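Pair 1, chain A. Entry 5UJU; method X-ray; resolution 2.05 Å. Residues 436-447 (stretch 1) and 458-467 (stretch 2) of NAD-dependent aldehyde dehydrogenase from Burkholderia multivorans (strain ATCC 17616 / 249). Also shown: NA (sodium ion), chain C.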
# COMPACT_ATOMS: atom_id res chain seq x y z
N VAL A 436 -19.69 -1.35 -36.76
CA VAL A 436 -20.64 -1.99 -35.87
C VAL A 436 -20.65 -3.48 -36.18
O VAL A 436 -20.81 -3.87 -37.35
CB VAL A 436 -22.06 -1.41 -36.02
CG1 VAL A 436 -23.04 -2.04 -35.01
CG2 VAL A 436 -22.07 0.10 -35.90
N ARG A 437 -20.50 -4.32 -35.14
CA ARG A 437 -20.48 -5.77 -35.27
C ARG A 437 -21.28 -6.41 -34.13
O ARG A 437 -21.13 -6.01 -32.98
CB ARG A 437 -19.05 -6.33 -35.21
CG ARG A 437 -18.07 -5.78 -36.20
CD ARG A 437 -18.44 -6.21 -37.60
NE ARG A 437 -17.33 -6.03 -38.54
CZ ARG A 437 -17.16 -4.95 -39.28
NH1 ARG A 437 -18.02 -3.94 -39.18
NH2 ARG A 437 -16.14 -4.87 -40.13
N THR A 438 -22.08 -7.42 -34.46
CA THR A 438 -22.90 -8.12 -33.46
C THR A 438 -22.08 -9.20 -32.77
O THR A 438 -21.02 -9.60 -33.27
CB THR A 438 -24.14 -8.73 -34.12
OG1 THR A 438 -23.77 -9.70 -35.11
CG2 THR A 438 -24.98 -7.64 -34.77
N PRO A 439 -22.53 -9.70 -31.61
CA PRO A 439 -21.71 -10.67 -30.87
C PRO A 439 -21.57 -12.02 -31.57
O PRO A 439 -22.47 -12.51 -32.26
CB PRO A 439 -22.45 -10.82 -29.54
CG PRO A 439 -23.25 -9.56 -29.40
CD PRO A 439 -23.66 -9.22 -30.80
N LEU A 440 -20.40 -12.61 -31.37
CA LEU A 440 -20.10 -13.98 -31.78
C LEU A 440 -20.23 -14.89 -30.56
O LEU A 440 -19.59 -14.64 -29.53
CB LEU A 440 -18.69 -14.07 -32.36
CG LEU A 440 -18.18 -15.48 -32.69
CD1 LEU A 440 -18.95 -16.10 -33.86
CD2 LEU A 440 -16.71 -15.42 -32.98
N VAL A 441 -21.05 -15.93 -30.68
CA VAL A 441 -21.25 -16.88 -29.59
C VAL A 441 -20.87 -18.26 -30.09
O VAL A 441 -21.38 -18.72 -31.12
CB VAL A 441 -22.69 -16.87 -29.06
CG1 VAL A 441 -22.80 -17.85 -27.89
CG2 VAL A 441 -23.10 -15.46 -28.60
N LEU A 442 -19.97 -18.91 -29.37
CA LEU A 442 -19.41 -20.19 -29.77
C LEU A 442 -19.71 -21.26 -28.73
O LEU A 442 -19.94 -20.97 -27.56
CB LEU A 442 -17.90 -20.10 -29.98
CG LEU A 442 -17.47 -19.02 -30.98
CD1 LEU A 442 -16.13 -18.43 -30.61
CD2 LEU A 442 -17.43 -19.60 -32.38
N GLN A 443 -19.72 -22.51 -29.18
CA GLN A 443 -19.84 -23.64 -28.28
C GLN A 443 -18.48 -24.30 -28.15
O GLN A 443 -17.82 -24.58 -29.16
CB GLN A 443 -20.87 -24.65 -28.80
CG GLN A 443 -20.99 -25.88 -27.92
CD GLN A 443 -22.06 -26.87 -28.39
OE1 GLN A 443 -23.04 -26.50 -29.02
NE2 GLN A 443 -21.85 -28.14 -28.08
N LEU A 444 -18.06 -24.56 -26.91
CA LEU A 444 -16.86 -25.32 -26.62
C LEU A 444 -17.16 -26.42 -25.61
O LEU A 444 -18.25 -26.50 -25.03
CB LEU A 444 -15.74 -24.42 -26.08
CG LEU A 444 -15.15 -23.48 -27.12
CD1 LEU A 444 -14.10 -22.59 -26.46
CD2 LEU A 444 -14.56 -24.29 -28.26
N ASP A 445 -16.18 -27.29 -25.43
CA ASP A 445 -16.16 -28.29 -24.37
C ASP A 445 -15.09 -27.91 -23.37
O ASP A 445 -14.17 -27.15 -23.69
CB ASP A 445 -15.90 -29.69 -24.94
CG ASP A 445 -15.96 -30.77 -23.87
OD1 ASP A 445 -17.08 -31.18 -23.49
OD2 ASP A 445 -14.88 -31.20 -23.40
N VAL A 446 -15.22 -28.43 -22.15
CA VAL A 446 -14.25 -28.15 -21.10
C VAL A 446 -12.83 -28.55 -21.51
O VAL A 446 -11.85 -27.98 -21.01
CB VAL A 446 -14.69 -28.83 -19.78
CG1 VAL A 446 -14.64 -30.33 -19.90
CG2 VAL A 446 -13.85 -28.34 -18.62
N ALA A 447 -12.70 -29.51 -22.43
CA ALA A 447 -11.39 -29.89 -22.95
C ALA A 447 -10.72 -28.79 -23.75
O ALA A 447 -9.50 -28.84 -23.97
CB ALA A 447 -11.53 -31.14 -23.82
N GLY A 458 -13.50 -8.02 -27.19
CA GLY A 458 -14.54 -7.79 -28.15
C GLY A 458 -15.75 -8.64 -27.85
O GLY A 458 -15.82 -9.31 -26.81
N PRO A 459 -16.73 -8.63 -28.74
CA PRO A 459 -18.01 -9.32 -28.47
C PRO A 459 -17.94 -10.81 -28.79
O PRO A 459 -18.56 -11.31 -29.71
CB PRO A 459 -18.97 -8.57 -29.41
CG PRO A 459 -18.11 -8.22 -30.59
CD PRO A 459 -16.73 -7.93 -30.03
N ILE A 460 -17.15 -11.53 -27.99
CA ILE A 460 -16.85 -12.94 -28.23
C ILE A 460 -17.15 -13.72 -26.96
O ILE A 460 -16.73 -13.30 -25.87
CB ILE A 460 -15.37 -13.12 -28.63
CG1 ILE A 460 -15.07 -12.31 -29.91
CG2 ILE A 460 -15.00 -14.61 -28.73
CD1 ILE A 460 -13.58 -12.01 -30.13
N SER A 461 -17.86 -14.84 -27.08
CA SER A 461 -18.13 -15.63 -25.88
C SER A 461 -18.23 -17.11 -26.21
O SER A 461 -18.44 -17.51 -27.36
CB SER A 461 -19.39 -15.16 -25.16
OG SER A 461 -20.53 -15.23 -26.01
N PHE A 462 -18.09 -17.92 -25.15
CA PHE A 462 -18.07 -19.38 -25.25
C PHE A 462 -19.07 -19.95 -24.26
O PHE A 462 -19.00 -19.67 -23.06
CB PHE A 462 -16.67 -19.93 -24.96
CG PHE A 462 -15.57 -19.18 -25.66
CD1 PHE A 462 -15.33 -19.36 -27.01
CD2 PHE A 462 -14.79 -18.27 -24.96
CE1 PHE A 462 -14.33 -18.64 -27.65
CE2 PHE A 462 -13.79 -17.56 -25.60
CZ PHE A 462 -13.56 -17.74 -26.94
N VAL A 463 -20.02 -20.73 -24.76
CA VAL A 463 -20.85 -21.61 -23.94
C VAL A 463 -20.12 -22.95 -23.88
O VAL A 463 -19.89 -23.59 -24.92
CB VAL A 463 -22.26 -21.76 -24.53
CG1 VAL A 463 -23.14 -22.61 -23.61
CG2 VAL A 463 -22.88 -20.37 -24.75
N ILE A 464 -19.70 -23.35 -22.68
CA ILE A 464 -18.70 -24.39 -22.48
C ILE A 464 -19.33 -25.53 -21.70
O ILE A 464 -19.83 -25.32 -20.58
CB ILE A 464 -17.46 -23.85 -21.73
CG1 ILE A 464 -16.82 -22.71 -22.53
CG2 ILE A 464 -16.46 -24.97 -21.43
CD1 ILE A 464 -15.92 -21.81 -21.68
N ALA A 465 -19.32 -26.73 -22.28
CA ALA A 465 -19.91 -27.89 -21.64
C ALA A 465 -18.92 -28.49 -20.64
O ALA A 465 -17.81 -28.88 -21.01
CB ALA A 465 -20.31 -28.94 -22.69
N THR A 466 -19.35 -28.58 -19.38
CA THR A 466 -18.57 -29.16 -18.30
C THR A 466 -19.18 -30.49 -17.87
O THR A 466 -20.31 -30.83 -18.23
CB THR A 466 -18.51 -28.20 -17.11
OG1 THR A 466 -19.82 -28.08 -16.54
CG2 THR A 466 -18.01 -26.79 -17.55
N ASP A 467 -18.42 -31.27 -17.09
CA ASP A 467 -18.93 -32.53 -16.56
C ASP A 467 -20.02 -32.32 -15.53
O ASP A 467 -20.91 -33.17 -15.39
CB ASP A 467 -17.79 -33.35 -15.96
CG ASP A 467 -16.79 -33.80 -16.99
OD1 ASP A 467 -17.16 -33.81 -18.18
OD2 ASP A 467 -15.64 -34.12 -16.62
NA NA C . -15.84 -9.59 -24.08
O HOH W 1 -20.50 -12.89 -27.40
O HOH W 2 -13.75 -8.11 -24.43
O HOH W 3 -14.61 -11.71 -24.57
O HOH W 4 -18.04 -11.22 -24.21
O HOH W 5 -15.51 -10.13 -21.55

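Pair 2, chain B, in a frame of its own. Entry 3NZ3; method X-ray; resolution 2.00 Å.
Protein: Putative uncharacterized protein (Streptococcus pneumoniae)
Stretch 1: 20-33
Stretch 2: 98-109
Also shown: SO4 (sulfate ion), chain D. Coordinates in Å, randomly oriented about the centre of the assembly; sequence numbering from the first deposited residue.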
# COMPACT_ATOMS: atom_id res chain seq x y z
N LYS B 20 -3.06 1.50 13.14
CA LYS B 20 -3.77 1.88 11.93
C LYS B 20 -3.11 1.23 10.72
O LYS B 20 -1.92 0.95 10.73
CB LYS B 20 -3.84 3.40 11.78
CG LYS B 20 -2.53 4.10 11.55
CD LYS B 20 -2.80 5.58 11.32
CE LYS B 20 -1.54 6.36 11.06
NZ LYS B 20 -1.87 7.79 10.77
N THR B 21 -3.91 0.98 9.69
CA THR B 21 -3.45 0.30 8.48
C THR B 21 -3.46 1.27 7.31
O THR B 21 -4.44 1.99 7.09
CB THR B 21 -4.28 -0.96 8.18
OG1 THR B 21 -4.28 -1.81 9.34
CG2 THR B 21 -3.71 -1.74 6.99
N ILE B 22 -2.34 1.30 6.59
CA ILE B 22 -2.18 2.10 5.38
C ILE B 22 -1.88 1.13 4.24
O ILE B 22 -0.98 0.29 4.36
CB ILE B 22 -1.05 3.15 5.54
CG1 ILE B 22 -1.28 3.98 6.81
CG2 ILE B 22 -0.99 4.07 4.32
CD1 ILE B 22 -0.06 4.72 7.30
N THR B 23 -2.64 1.24 3.16
CA THR B 23 -2.63 0.21 2.12
C THR B 23 -2.35 0.76 0.72
O THR B 23 -2.87 1.82 0.33
CB THR B 23 -3.98 -0.57 2.11
OG1 THR B 23 -4.29 -1.01 3.44
CG2 THR B 23 -3.92 -1.78 1.18
N ARG B 24 -1.50 0.05 -0.02
CA ARG B 24 -1.33 0.31 -1.44
C ARG B 24 -1.95 -0.82 -2.26
O ARG B 24 -1.68 -2.01 -2.03
CB ARG B 24 0.14 0.48 -1.82
CG ARG B 24 0.35 0.75 -3.32
CD ARG B 24 1.78 1.19 -3.63
NE ARG B 24 2.74 0.09 -3.55
CZ ARG B 24 4.04 0.22 -3.77
NH1 ARG B 24 4.57 1.40 -4.08
NH2 ARG B 24 4.83 -0.85 -3.68
N ILE B 25 -2.79 -0.44 -3.22
CA ILE B 25 -3.35 -1.40 -4.16
C ILE B 25 -2.79 -1.15 -5.55
O ILE B 25 -2.76 -0.00 -6.03
CB ILE B 25 -4.89 -1.35 -4.17
CG1 ILE B 25 -5.44 -1.64 -2.77
CG2 ILE B 25 -5.46 -2.34 -5.20
CD1 ILE B 25 -6.93 -1.36 -2.59
N ILE B 26 -2.36 -2.22 -6.20
CA ILE B 26 -1.93 -2.14 -7.58
C ILE B 26 -2.96 -2.84 -8.45
O ILE B 26 -3.32 -4.00 -8.19
CB ILE B 26 -0.52 -2.74 -7.79
CG1 ILE B 26 0.44 -2.23 -6.72
CG2 ILE B 26 0.00 -2.42 -9.21
CD1 ILE B 26 1.76 -2.98 -6.63
N HIS B 27 -3.47 -2.13 -9.45
CA HIS B 27 -4.39 -2.69 -10.44
C HIS B 27 -3.64 -2.92 -11.75
O HIS B 27 -2.69 -2.19 -12.07
CB HIS B 27 -5.55 -1.74 -10.74
CG HIS B 27 -6.34 -1.33 -9.53
ND1 HIS B 27 -7.17 -2.19 -8.85
CD2 HIS B 27 -6.43 -0.13 -8.90
CE1 HIS B 27 -7.74 -1.54 -7.85
NE2 HIS B 27 -7.31 -0.29 -7.86
N TYR B 28 -4.09 -3.92 -12.50
CA TYR B 28 -3.49 -4.27 -13.79
C TYR B 28 -4.61 -4.32 -14.82
O TYR B 28 -5.49 -5.18 -14.75
CB TYR B 28 -2.80 -5.63 -13.71
CG TYR B 28 -1.69 -5.68 -12.68
CD1 TYR B 28 -1.95 -6.04 -11.36
CD2 TYR B 28 -0.38 -5.36 -13.02
CE1 TYR B 28 -0.93 -6.08 -10.40
CE2 TYR B 28 0.65 -5.39 -12.08
CZ TYR B 28 0.36 -5.75 -10.77
OH TYR B 28 1.37 -5.79 -9.83
N VAL B 29 -4.59 -3.38 -15.77
CA VAL B 29 -5.69 -3.24 -16.72
C VAL B 29 -5.25 -3.18 -18.18
O VAL B 29 -4.09 -2.89 -18.50
CB VAL B 29 -6.60 -2.00 -16.41
CG1 VAL B 29 -7.12 -2.02 -14.97
CG2 VAL B 29 -5.87 -0.69 -16.70
N ASP B 30 -6.19 -3.48 -19.07
CA ASP B 30 -6.00 -3.23 -20.49
C ASP B 30 -6.02 -1.72 -20.72
O ASP B 30 -6.96 -1.03 -20.29
CB ASP B 30 -7.12 -3.92 -21.28
CG ASP B 30 -6.93 -3.83 -22.78
OD1 ASP B 30 -6.88 -2.71 -23.32
OD2 ASP B 30 -6.85 -4.89 -23.43
N LYS B 31 -4.97 -1.20 -21.37
CA LYS B 31 -4.83 0.24 -21.64
C LYS B 31 -6.07 0.87 -22.27
O LYS B 31 -6.44 2.00 -21.94
CB LYS B 31 -3.61 0.51 -22.53
CG LYS B 31 -3.25 2.00 -22.66
CD LYS B 31 -2.19 2.23 -23.71
CE LYS B 31 -1.90 3.73 -23.87
NZ LYS B 31 -0.96 3.96 -25.00
N VAL B 32 -6.72 0.13 -23.17
CA VAL B 32 -7.86 0.64 -23.94
C VAL B 32 -9.21 0.35 -23.28
O VAL B 32 -10.02 1.26 -23.07
CB VAL B 32 -7.85 0.09 -25.40
CG1 VAL B 32 -9.13 0.46 -26.14
CG2 VAL B 32 -6.63 0.60 -26.16
N THR B 33 -9.45 -0.92 -22.94
CA THR B 33 -10.77 -1.36 -22.48
C THR B 33 -10.97 -1.19 -20.97
O THR B 33 -12.11 -1.19 -20.49
CB THR B 33 -11.03 -2.84 -22.82
OG1 THR B 33 -10.11 -3.66 -22.08
CG2 THR B 33 -10.86 -3.10 -24.30
N SER B 98 1.72 8.72 5.88
CA SER B 98 1.40 8.19 4.55
C SER B 98 -0.11 8.03 4.35
O SER B 98 -0.84 7.72 5.29
CB SER B 98 2.09 6.84 4.32
OG SER B 98 3.50 6.94 4.49
N SER B 99 -0.57 8.27 3.12
CA SER B 99 -1.96 7.99 2.75
C SER B 99 -2.03 6.69 1.93
O SER B 99 -1.01 6.24 1.39
CB SER B 99 -2.56 9.15 1.96
OG SER B 99 -2.31 9.04 0.56
N ASP B 100 -3.22 6.10 1.85
CA ASP B 100 -3.45 4.95 0.98
C ASP B 100 -3.11 5.32 -0.45
O ASP B 100 -3.25 6.48 -0.85
CB ASP B 100 -4.91 4.49 1.05
CG ASP B 100 -5.30 3.93 2.40
OD1 ASP B 100 -4.42 3.46 3.16
OD2 ASP B 100 -6.51 3.94 2.71
N LYS B 101 -2.63 4.35 -1.22
CA LYS B 101 -2.28 4.59 -2.62
C LYS B 101 -2.90 3.54 -3.52
O LYS B 101 -3.11 2.39 -3.12
CB LYS B 101 -0.75 4.61 -2.81
CG LYS B 101 -0.02 5.77 -2.14
CD LYS B 101 -0.09 7.06 -2.95
CE LYS B 101 0.76 8.15 -2.31
NZ LYS B 101 2.22 7.78 -2.20
N GLU B 102 -3.19 3.95 -4.75
CA GLU B 102 -3.62 3.05 -5.81
C GLU B 102 -2.76 3.33 -7.02
O GLU B 102 -2.54 4.49 -7.40
CB GLU B 102 -5.10 3.25 -6.13
CG GLU B 102 -6.05 2.66 -5.10
CD GLU B 102 -7.51 2.92 -5.41
OE1 GLU B 102 -7.88 2.98 -6.61
OE2 GLU B 102 -8.30 3.08 -4.45
N ILE B 103 -2.22 2.27 -7.61
CA ILE B 103 -1.40 2.37 -8.81
C ILE B 103 -2.03 1.47 -9.88
O ILE B 103 -2.45 0.35 -9.59
CB ILE B 103 0.07 1.96 -8.52
CG1 ILE B 103 0.70 2.95 -7.53
CG2 ILE B 103 0.90 1.90 -9.81
CD1 ILE B 103 2.08 2.58 -7.06
N THR B 104 -2.13 1.99 -11.10
CA THR B 104 -2.65 1.22 -12.22
C THR B 104 -1.55 0.97 -13.24
O THR B 104 -0.95 1.92 -13.77
CB THR B 104 -3.87 1.91 -12.87
OG1 THR B 104 -4.93 2.02 -11.91
CG2 THR B 104 -4.37 1.11 -14.08
N VAL B 105 -1.26 -0.30 -13.46
CA VAL B 105 -0.32 -0.72 -14.49
C VAL B 105 -1.16 -1.05 -15.73
O VAL B 105 -2.15 -1.78 -15.64
CB VAL B 105 0.49 -1.96 -14.03
CG1 VAL B 105 1.42 -2.46 -15.12
CG2 VAL B 105 1.28 -1.65 -12.75
N ARG B 106 -0.76 -0.50 -16.88
CA ARG B 106 -1.54 -0.64 -18.11
C ARG B 106 -0.84 -1.46 -19.18
O ARG B 106 0.33 -1.21 -19.51
CB ARG B 106 -1.94 0.73 -18.66
CG ARG B 106 -3.03 1.41 -17.85
CD ARG B 106 -3.31 2.83 -18.30
NE ARG B 106 -4.40 3.40 -17.51
CZ ARG B 106 -4.24 4.09 -16.38
NH1 ARG B 106 -3.02 4.30 -15.89
NH2 ARG B 106 -5.30 4.57 -15.74
N TYR B 107 -1.57 -2.44 -19.72
CA TYR B 107 -1.09 -3.30 -20.80
C TYR B 107 -1.86 -2.99 -22.07
O TYR B 107 -3.09 -2.88 -22.07
CB TYR B 107 -1.29 -4.78 -20.46
CG TYR B 107 -0.51 -5.31 -19.27
CD1 TYR B 107 -0.91 -5.01 -17.97
CD2 TYR B 107 0.59 -6.14 -19.45
CE1 TYR B 107 -0.20 -5.50 -16.86
CE2 TYR B 107 1.30 -6.64 -18.36
CZ TYR B 107 0.90 -6.32 -17.07
OH TYR B 107 1.59 -6.81 -15.98
N ASP B 108 -1.12 -2.87 -23.17
CA ASP B 108 -1.75 -2.65 -24.46
C ASP B 108 -1.57 -3.92 -25.28
O ASP B 108 -0.49 -4.52 -25.28
CB ASP B 108 -1.10 -1.45 -25.15
CG ASP B 108 -2.04 -0.77 -26.15
OD1 ASP B 108 -3.24 -1.11 -26.20
OD2 ASP B 108 -1.55 0.12 -26.88
N ARG B 109 -2.63 -4.36 -25.96
CA ARG B 109 -2.57 -5.56 -26.78
C ARG B 109 -1.52 -5.43 -27.89
O ARG B 109 -1.22 -4.32 -28.33
CB ARG B 109 -3.95 -5.89 -27.38
CG ARG B 109 -4.55 -4.81 -28.27
CD ARG B 109 -5.88 -5.27 -28.88
NE ARG B 109 -6.16 -4.56 -30.12
CZ ARG B 109 -7.17 -4.83 -30.95
NH1 ARG B 109 -8.03 -5.81 -30.67
NH2 ARG B 109 -7.33 -4.11 -32.05
S SO4 D . 2.55 10.39 0.49
O1 SO4 D . 1.45 9.94 1.34
O2 SO4 D . 3.45 9.27 0.23
O3 SO4 D . 2.01 10.89 -0.77
O4 SO4 D . 3.30 11.45 1.15
O HOH W 6 -5.74 1.02 4.66
O HOH W 7 -5.54 4.54 5.55
O HOH W 8 -5.28 -2.93 -25.46

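What backbone arrangement do the two pairs share? In each, two neighbouring strands run parallel, their directions 26° apart in pair 1 and 22° in pair 2, and the central residues superpose with an RMSD of 0.5 Å. Matching bonds zip the strands together: Leu A440 N donates to Pro A459 O at 2.8 Å, as Ile B25 N does to Lys B101 O at 2.8 Å, and Val A463 N reaches Leu A442 O at 2.8 Å where Val B105 N reaches His B27 O at 2.7 Å. Within the ladder, a linking residue such as Leu A440 or Ile B25 bonds through its N and its O to two different partner residues.

How is the sheet face carrying Leu A440, Leu A442 and Leu A444 packed in each pair? In pair 1 it is hydrocarbon and buried. Leu A442 CD1 lies 3.5 Å from Phe A462 CE1, and Leu A444 CD1 lies 3.5 Å from Phe A462 CD1, so two leucines converge on one ring. The matched positions in pair 2 are more polar. His B27 matches Leu A442, with Glu B102 OE1 and Thr B104 OG1 at its ring edge, and Thr B104 matches Phe A462. Leu A440 is matched by Ile B25, and Ile A460 by Glu B102; Leu A442 CD1 is 4.4 Å from Ile A460 CG2, and Ile B25 CB is 4.3 Å from Glu B102 CG. Val B29, matching Leu A444, still makes apolar contacts: its CG2 is 3.5 Å from Thr B104 CG2 and 3.7 Å from CG of Arg B106, the counterpart of Ile A464.

Does the opposite face differ as much? Its centre is apolar in both pairs: Val A441 CG1 meets Val A463 CG2 at 4.0 Å, and Ile B26 CG2 meets Val B105 CG2 at 3.8 Å. Around it the sizes change. Ser A461 is small, and its OG hydrogen-bonds water 1 at 2.7 Å, and the same water donates to Leu A440 O at 2.9 Å; Ile B103 at that position instead puts CD1 3.7 Å from Arg B24 CD. Gln A443 and Ala A465 are matched by Tyr B28 and Tyr B107, whose CD2 and CE1, respectively, approach to 3.8 Å.

What happens around the matched aspartates? Asp A445 and Asp B30 match, and each carboxylate accepts a bond from the amide two residues ahead in its own chain: Ala A447 N donates to Asp A445 OD2 at 2.9 Å, and Val B32 N to Asp B30 OD1 at 2.8 Å. The next residues still bond across, Val A446 N to Ala A465 O at 2.9 Å and Lys B31 N to Tyr B107 O at 2.6 Å.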